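PDB 5TGF: beta-lactamase-related domain-containing protein from Bacteroides dorei DSM 17855, which probably acts as a serine hydrolase of the beta-lactamase family, although its natural substrate has not been established. Local coordinates for residues K23-K35 and L40-T52. Residues are numbered along the deposited sequence; the frame is centred on the assembly and turned at random.
Sequences KGYYPGGAICVVK and LFEKAYGSFTGDT
Phe48 lays its ring flat over the backbone of Gly28 and Gly29, near the open end of the antiparallel hairpin of strands 28-35 and 38-46. Gly29 CA stands 3.9 Å from the ring centroid, a CH-pi contact over the face, while the methyl CG2 of Thr52 covers the opposite face. With no side chain at Gly28, the ring can come this close to the strand. A type II' turn from Tyr45 to Phe48 brings the ring round, and Tyr45 O accepts from both Gly29 N and Phe48 N, which approach from opposite faces of its carbonyl plane.

Hydrogen-bonded pairs follow at Gly29 with Tyr45, Ile31 with Lys43 and Val33 with Phe41. At the other end Val33 faces both Leu40 and Phe41 in a classic beta bulge: Val33 O takes a 2.8 Å bond from Leu40 N but only a weak one from Phe41 N. With its CG anti to the backbone N (chi1 -174°), Phe41 meets Ile31 at about a right angle, CE2 lying 3.6 Å from CG2 of Ile31. Leu40 CD1 packs against Lys35 CB at 3.5 Å.

Helix 11-22 covers the face carrying Phe41, Lys43 and Tyr45, where Asp14 forms a salt bridge with Lys43 NZ and a hydrogen bond with Tyr45 OH. On the other face, Ala30 and Cys32 touch helix 207-218. Consistent with a serine beta-lactamase fold, this is the sheet's edge hairpin: strand 38-46 is outermost, and strand 28-35 pairs antiparallel with strand 302-307 on its inner side.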
ATOM      1  N   LYS A  23       7.561  22.266  13.475  1.00 25.81           N
ATOM      2  CA  LYS A  23       8.962  22.125  13.016  1.00 24.44           C
ATOM      3  C   LYS A  23       9.126  22.214  11.508  1.00 22.55           C
ATOM      4  O   LYS A  23      10.230  22.064  10.992  1.00 22.64           O
ATOM      5  CB  LYS A  23       9.562  20.809  13.504  1.00 29.05           C
ATOM      6  CG  LYS A  23       9.615  20.714  15.012  1.00 35.96           C
ATOM      7  CD  LYS A  23      10.026  19.334  15.499  1.00 38.62           C
ATOM      8  CE  LYS A  23       9.742  19.233  16.982  1.00 41.51           C
ATOM      9  NZ  LYS A  23       9.908  17.847  17.480  1.00 49.99           N
ATOM     10  N   GLY A  24       8.027  22.400  10.791  1.00 20.80           N
ATOM     11  CA  GLY A  24       8.085  22.583   9.356  1.00 22.75           C
ATOM     12  C   GLY A  24       8.342  21.295   8.550  1.00 21.61           C
ATOM     13  O   GLY A  24       8.664  21.363   7.374  1.00 22.78           O
ATOM     14  N   TYR A  25       8.224  20.135   9.185  1.00 19.71           N
ATOM     15  CA  TYR A  25       8.367  18.877   8.459  1.00 19.30           C
ATOM     16  C   TYR A  25       7.309  18.726   7.357  1.00 15.68           C
ATOM     17  O   TYR A  25       7.594  18.141   6.314  1.00 17.30           O
ATOM     18  CB  TYR A  25       8.245  17.682   9.380  1.00 18.88           C
ATOM     19  CG  TYR A  25       9.199  17.593  10.559  1.00 21.95           C
ATOM     20  CD1 TYR A  25      10.466  18.121  10.516  1.00 28.24           C
ATOM     21  CD2 TYR A  25       8.829  16.860  11.675  1.00 25.91           C
ATOM     22  CE1 TYR A  25      11.341  17.951  11.589  1.00 29.45           C
ATOM     23  CE2 TYR A  25       9.665  16.735  12.758  1.00 28.96           C
ATOM     24  CZ  TYR A  25      10.933  17.247  12.686  1.00 27.91           C
ATOM     25  OH  TYR A  25      11.736  17.085  13.785  1.00 40.03           O
ATOM     26  N   TYR A  26       6.069  19.123   7.657  1.00 16.49           N
ATOM     27  CA  TYR A  26       4.992  19.201   6.664  1.00 16.59           C
ATOM     28  C   TYR A  26       4.372  20.618   6.596  1.00 19.40           C
ATOM     29  O   TYR A  26       4.328  21.299   7.625  1.00 20.00           O
ATOM     30  CB  TYR A  26       3.861  18.241   7.047  1.00 16.84           C
ATOM     31  CG  TYR A  26       4.297  16.817   7.252  1.00 14.93           C
ATOM     32  CD1 TYR A  26       4.599  16.013   6.168  1.00 14.50           C
ATOM     33  CD2 TYR A  26       4.332  16.253   8.519  1.00 15.73           C
ATOM     34  CE1 TYR A  26       4.948  14.675   6.335  1.00 13.37           C
ATOM     35  CE2 TYR A  26       4.696  14.929   8.703  1.00 15.31           C
ATOM     36  CZ  TYR A  26       5.031  14.149   7.615  1.00 14.43           C
ATOM     37  OH  TYR A  26       5.358  12.811   7.819  1.00 13.29           O
ATOM     38  N   PRO A  27       3.848  21.028   5.421  1.00 18.84           N
ATOM     39  CA  PRO A  27       3.127  22.308   5.339  1.00 21.25           C
ATOM     40  C   PRO A  27       1.680  22.186   5.828  1.00 23.14           C
ATOM     41  O   PRO A  27       1.035  23.184   6.130  1.00 25.51           O
ATOM     42  CB  PRO A  27       3.172  22.637   3.837  1.00 21.87           C
ATOM     43  CG  PRO A  27       3.301  21.325   3.151  1.00 19.59           C
ATOM     44  CD  PRO A  27       4.022  20.412   4.094  1.00 20.39           C
ATOM     45  N   GLY A  28       1.183  20.962   5.910  1.00 19.84           N
ATOM     46  CA  GLY A  28      -0.196  20.688   6.246  1.00 18.37           C
ATOM     47  C   GLY A  28      -0.354  19.183   6.357  1.00 18.08           C
ATOM     48  O   GLY A  28       0.556  18.432   6.021  1.00 17.39           O
ATOM     49  N   GLY A  29      -1.522  18.746   6.795  1.00 17.20           N
ATOM     50  CA  GLY A  29      -1.825  17.334   6.922  1.00 14.53           C
ATOM     51  C   GLY A  29      -3.243  17.139   7.376  1.00 16.58           C
ATOM     52  O   GLY A  29      -3.912  18.105   7.779  1.00 16.96           O
ATOM     53  N   ALA A  30      -3.699  15.894   7.404  1.00 14.59           N
ATOM     54  CA  ALA A  30      -5.017  15.615   7.955  1.00 16.26           C
ATOM     55  C   ALA A  30      -5.061  14.187   8.458  1.00 16.61           C
ATOM     56  O   ALA A  30      -4.410  13.298   7.893  1.00 15.50           O
ATOM     57  CB  ALA A  30      -6.122  15.831   6.918  1.00 14.68           C
ATOM     58  N   ILE A  31      -5.885  13.964   9.476  1.00 16.50           N
ATOM     59  CA  ILE A  31      -6.066  12.633  10.024  1.00 17.29           C
ATOM     60  C   ILE A  31      -7.536  12.325  10.294  1.00 19.73           C
ATOM     61  O   ILE A  31      -8.347  13.241  10.574  1.00 19.12           O
ATOM     62  CB  ILE A  31      -5.229  12.470  11.284  1.00 17.40           C
ATOM     63  CG1 ILE A  31      -5.230  11.016  11.715  1.00 18.13           C
ATOM     64  CG2 ILE A  31      -5.715  13.379  12.393  1.00 20.68           C
ATOM     65  CD1 ILE A  31      -4.044  10.658  12.556  1.00 17.89           C
ATOM     66  N   CYS A  32      -7.875  11.048  10.165  1.00 17.29           N
ATOM     67  CA  CYS A  32      -9.180  10.509  10.601  1.00 17.53           C
ATOM     68  C   CYS A  32      -8.972   9.155  11.275  1.00 18.17           C
ATOM     69  O   CYS A  32      -8.246   8.309  10.731  1.00 17.15           O
ATOM     70  CB  CYS A  32     -10.128  10.390   9.412  1.00 17.73           C
ATOM     71  SG  CYS A  32     -11.806   9.816   9.847  1.00 22.31           S
ATOM     72  N   VAL A  33      -9.537   8.989  12.476  1.00 17.11           N
ATOM     73  CA  VAL A  33      -9.471   7.736  13.253  1.00 17.35           C
ATOM     74  C   VAL A  33     -10.896   7.267  13.546  1.00 18.09           C
ATOM     75  O   VAL A  33     -11.711   8.040  14.082  1.00 20.71           O
ATOM     76  CB  VAL A  33      -8.712   7.912  14.594  1.00 17.76           C
ATOM     77  CG1 VAL A  33      -8.686   6.604  15.373  1.00 20.72           C
ATOM     78  CG2 VAL A  33      -7.312   8.476  14.365  1.00 18.09           C
ATOM     79  N   VAL A  34     -11.197   6.025  13.181  1.00 15.17           N
ATOM     80  CA  VAL A  34     -12.522   5.468  13.314  1.00 19.46           C
ATOM     81  C   VAL A  34     -12.438   4.218  14.171  1.00 21.27           C
ATOM     82  O   VAL A  34     -11.563   3.364  13.942  1.00 18.99           O
ATOM     83  CB  VAL A  34     -13.109   5.090  11.941  1.00 21.43           C
ATOM     84  CG1 VAL A  34     -14.533   4.549  12.063  1.00 24.50           C
ATOM     85  CG2 VAL A  34     -13.101   6.306  11.020  1.00 21.61           C
ATOM     86  N   LYS A  35     -13.308   4.129  15.183  1.00 20.62           N
ATOM     87  CA  LYS A  35     -13.331   2.941  16.068  1.00 24.31           C
ATOM     88  C   LYS A  35     -14.730   2.380  16.110  1.00 27.16           C
ATOM     89  O   LYS A  35     -15.696   3.124  16.331  1.00 29.46           O
ATOM     90  CB  LYS A  35     -12.854   3.250  17.482  1.00 25.52           C
ATOM     91  CG  LYS A  35     -12.980   2.054  18.435  1.00 29.39           C
ATOM     92  CD  LYS A  35     -12.473   2.418  19.821  1.00 31.62           C
ATOM     93  CE  LYS A  35     -12.101   1.204  20.672  1.00 37.80           C
ATOM     94  NZ  LYS A  35     -13.270   0.365  20.981  1.00 37.16           N
ATOM     95  N   LEU A  40     -13.715   8.891  15.804  1.00 21.05           N
ATOM     96  CA  LEU A  40     -13.244   9.360  17.123  1.00 21.72           C
ATOM     97  C   LEU A  40     -12.447  10.644  17.066  1.00 22.50           C
ATOM     98  O   LEU A  40     -12.385  11.374  18.039  1.00 19.98           O
ATOM     99  CB  LEU A  40     -12.383   8.299  17.805  1.00 23.19           C
ATOM    100  CG  LEU A  40     -13.029   6.960  18.147  1.00 26.73           C
ATOM    101  CD1 LEU A  40     -12.154   6.269  19.182  1.00 26.78           C
ATOM    102  CD2 LEU A  40     -14.462   7.107  18.669  1.00 25.08           C
ATOM    103  N   PHE A  41     -11.750  10.877  15.966  1.00 20.52           N
ATOM    104  CA  PHE A  41     -10.874  12.024  15.845  1.00 20.34           C
ATOM    105  C   PHE A  41     -10.654  12.313  14.374  1.00 20.81           C
ATOM    106  O   PHE A  41     -10.336  11.418  13.605  1.00 19.87           O
ATOM    107  CB  PHE A  41      -9.546  11.759  16.554  1.00 21.10           C
ATOM    108  CG  PHE A  41      -8.642  12.947  16.589  1.00 20.82           C
ATOM    109  CD1 PHE A  41      -8.891  14.010  17.457  1.00 20.61           C
ATOM    110  CD2 PHE A  41      -7.541  13.017  15.763  1.00 19.20           C
ATOM    111  CE1 PHE A  41      -8.035  15.110  17.472  1.00 23.20           C
ATOM    112  CE2 PHE A  41      -6.700  14.112  15.778  1.00 20.60           C
ATOM    113  CZ  PHE A  41      -6.929  15.147  16.645  1.00 20.52           C
ATOM    114  N   GLU A  42     -10.852  13.580  13.996  1.00 21.67           N
ATOM    115  CA  GLU A  42     -10.706  14.014  12.606  1.00 23.41           C
ATOM    116  C   GLU A  42     -10.322  15.476  12.618  1.00 22.18           C
ATOM    117  O   GLU A  42     -11.007  16.289  13.234  1.00 22.88           O
ATOM    118  CB  GLU A  42     -12.017  13.812  11.841  1.00 28.67           C
ATOM    119  CG  GLU A  42     -11.900  13.862  10.328  1.00 35.88           C
ATOM    120  CD  GLU A  42     -13.191  13.444   9.629  1.00 46.12           C
ATOM    121  OE1 GLU A  42     -14.284  13.900  10.038  1.00 48.41           O
ATOM    122  OE2 GLU A  42     -13.120  12.629   8.683  1.00 58.50           O
ATOM    123  N   LYS A  43      -9.201  15.816  11.984  1.00 18.76           N
ATOM    124  CA  LYS A  43      -8.634  17.152  12.097  1.00 19.60           C
ATOM    125  C   LYS A  43      -7.712  17.418  10.933  1.00 20.87           C
ATOM    126  O   LYS A  43      -6.968  16.517  10.488  1.00 17.89           O
ATOM    127  CB  LYS A  43      -7.830  17.298  13.377  1.00 21.89           C
ATOM    128  CG  LYS A  43      -7.359  18.720  13.631  1.00 24.90           C
ATOM    129  CD  LYS A  43      -6.782  18.908  15.017  1.00 27.77           C
ATOM    130  CE  LYS A  43      -6.304  20.333  15.191  1.00 29.32           C
ATOM    131  NZ  LYS A  43      -5.581  20.513  16.485  1.00 31.41           N
ATOM    132  N   ALA A  44      -7.769  18.643  10.425  1.00 19.59           N
ATOM    133  CA  ALA A  44      -6.855  19.067   9.376  1.00 21.16           C
ATOM    134  C   ALA A  44      -5.907  20.115   9.933  1.00 21.34           C
ATOM    135  O   ALA A  44      -6.249  20.847  10.854  1.00 25.07           O
ATOM    136  CB  ALA A  44      -7.637  19.585   8.181  1.00 21.72           C
ATOM    137  N   TYR A  45      -4.684  20.133   9.423  1.00 20.96           N
ATOM    138  CA  TYR A  45      -3.607  21.015   9.904  1.00 19.35           C
ATOM    139  C   TYR A  45      -3.044  21.814   8.739  1.00 18.69           C
ATOM    140  O   TYR A  45      -3.061  21.380   7.580  1.00 16.49           O
ATOM    141  CB  TYR A  45      -2.470  20.185  10.509  1.00 21.91           C
ATOM    142  CG  TYR A  45      -2.849  19.364  11.719  1.00 22.07           C
ATOM    143  CD1 TYR A  45      -3.554  18.172  11.580  1.00 21.48           C
ATOM    144  CD2 TYR A  45      -2.510  19.774  13.012  1.00 21.02           C
ATOM    145  CE1 TYR A  45      -3.896  17.402  12.677  1.00 19.79           C
ATOM    146  CE2 TYR A  45      -2.877  19.013  14.119  1.00 21.41           C
ATOM    147  CZ  TYR A  45      -3.578  17.831  13.949  1.00 21.31           C
ATOM    148  OH  TYR A  45      -3.957  17.026  15.029  1.00 25.77           O
ATOM    149  N   GLY A  46      -2.537  23.003   9.041  1.00 19.21           N
ATOM    150  CA  GLY A  46      -1.966  23.873   8.026  1.00 21.23           C
ATOM    151  C   GLY A  46      -2.960  24.159   6.928  1.00 21.44           C
ATOM    152  O   GLY A  46      -4.105  24.483   7.205  1.00 25.00           O
ATOM    153  N   SER A  47      -2.527  23.989   5.687  1.00 23.97           N
ATOM    154  CA  SER A  47      -3.309  24.318   4.503  1.00 26.85           C
ATOM    155  C   SER A  47      -4.391  23.293   4.164  1.00 24.61           C
ATOM    156  O   SER A  47      -5.253  23.573   3.348  1.00 27.05           O
ATOM    157  CB  SER A  47      -2.359  24.466   3.282  1.00 29.96           C
ATOM    158  OG  SER A  47      -1.347  23.452   3.303  1.00 32.32           O
ATOM    159  N   PHE A  48      -4.360  22.115   4.781  1.00 21.69           N
ATOM    160  CA  PHE A  48      -5.130  20.966   4.293  1.00 18.85           C
ATOM    161  C   PHE A  48      -6.607  21.010   4.673  1.00 16.27           C
ATOM    162  O   PHE A  48      -6.974  21.577   5.688  1.00 17.23           O
ATOM    163  CB  PHE A  48      -4.544  19.660   4.873  1.00 18.69           C
ATOM    164  CG  PHE A  48      -3.439  19.074   4.065  1.00 19.08           C
ATOM    165  CD1 PHE A  48      -2.449  19.871   3.513  1.00 20.43           C
ATOM    166  CD2 PHE A  48      -3.419  17.712   3.813  1.00 19.25           C
ATOM    167  CE1 PHE A  48      -1.414  19.316   2.776  1.00 21.35           C
ATOM    168  CE2 PHE A  48      -2.404  17.155   3.073  1.00 19.70           C
ATOM    169  CZ  PHE A  48      -1.399  17.959   2.549  1.00 19.07           C
ATOM    170  N   THR A  49      -7.413  20.349   3.869  1.00 16.38           N
ATOM    171  CA  THR A  49      -8.751  19.890   4.221  1.00 17.68           C
ATOM    172  C   THR A  49      -8.856  18.396   3.974  1.00 16.97           C
ATOM    173  O   THR A  49      -7.949  17.790   3.402  1.00 14.71           O
ATOM    174  CB  THR A  49      -9.808  20.573   3.320  1.00 20.45           C
ATOM    175  OG1 THR A  49      -9.716  20.062   1.979  1.00 18.43           O
ATOM    176  CG2 THR A  49      -9.642  22.078   3.321  1.00 19.52           C
ATOM    177  N   GLY A  50     -10.028  17.816   4.267  1.00 17.56           N
ATOM    178  CA  GLY A  50     -10.300  16.404   3.957  1.00 16.98           C
ATOM    179  C   GLY A  50     -10.226  16.072   2.459  1.00 17.48           C
ATOM    180  O   GLY A  50     -10.260  14.896   2.046  1.00 16.53           O
ATOM    181  N   ASP A  51     -10.299  17.109   1.637  1.00 15.89           N
ATOM    182  CA  ASP A  51     -10.393  16.952   0.207  1.00 18.86           C
ATOM    183  C   ASP A  51      -9.106  17.407  -0.515  1.00 15.72           C
ATOM    184  O   ASP A  51      -9.065  17.439  -1.723  1.00 17.17           O
ATOM    185  CB  ASP A  51     -11.634  17.684  -0.322  1.00 21.36           C
ATOM    186  CG  ASP A  51     -12.952  17.030   0.135  1.00 26.26           C
ATOM    187  OD1 ASP A  51     -13.119  15.792   0.102  1.00 25.85           O
ATOM    188  OD2 ASP A  51     -13.842  17.775   0.545  1.00 32.45           O
ATOM    189  N   THR A  52      -8.067  17.748   0.229  1.00 17.29           N
ATOM    190  CA  THR A  52      -6.769  18.082  -0.359  1.00 15.22           C
ATOM    191  C   THR A  52      -6.148  16.886  -1.040  1.00 14.94           C
ATOM    192  O   THR A  52      -6.009  15.844  -0.424  1.00 13.07           O
ATOM    193  CB  THR A  52      -5.808  18.620   0.698  1.00 16.61           C
ATOM    194  OG1 THR A  52      -6.344  19.821   1.267  1.00 17.99           O
ATOM    195  CG2 THR A  52      -4.436  18.949   0.107  1.00 14.23           C
TER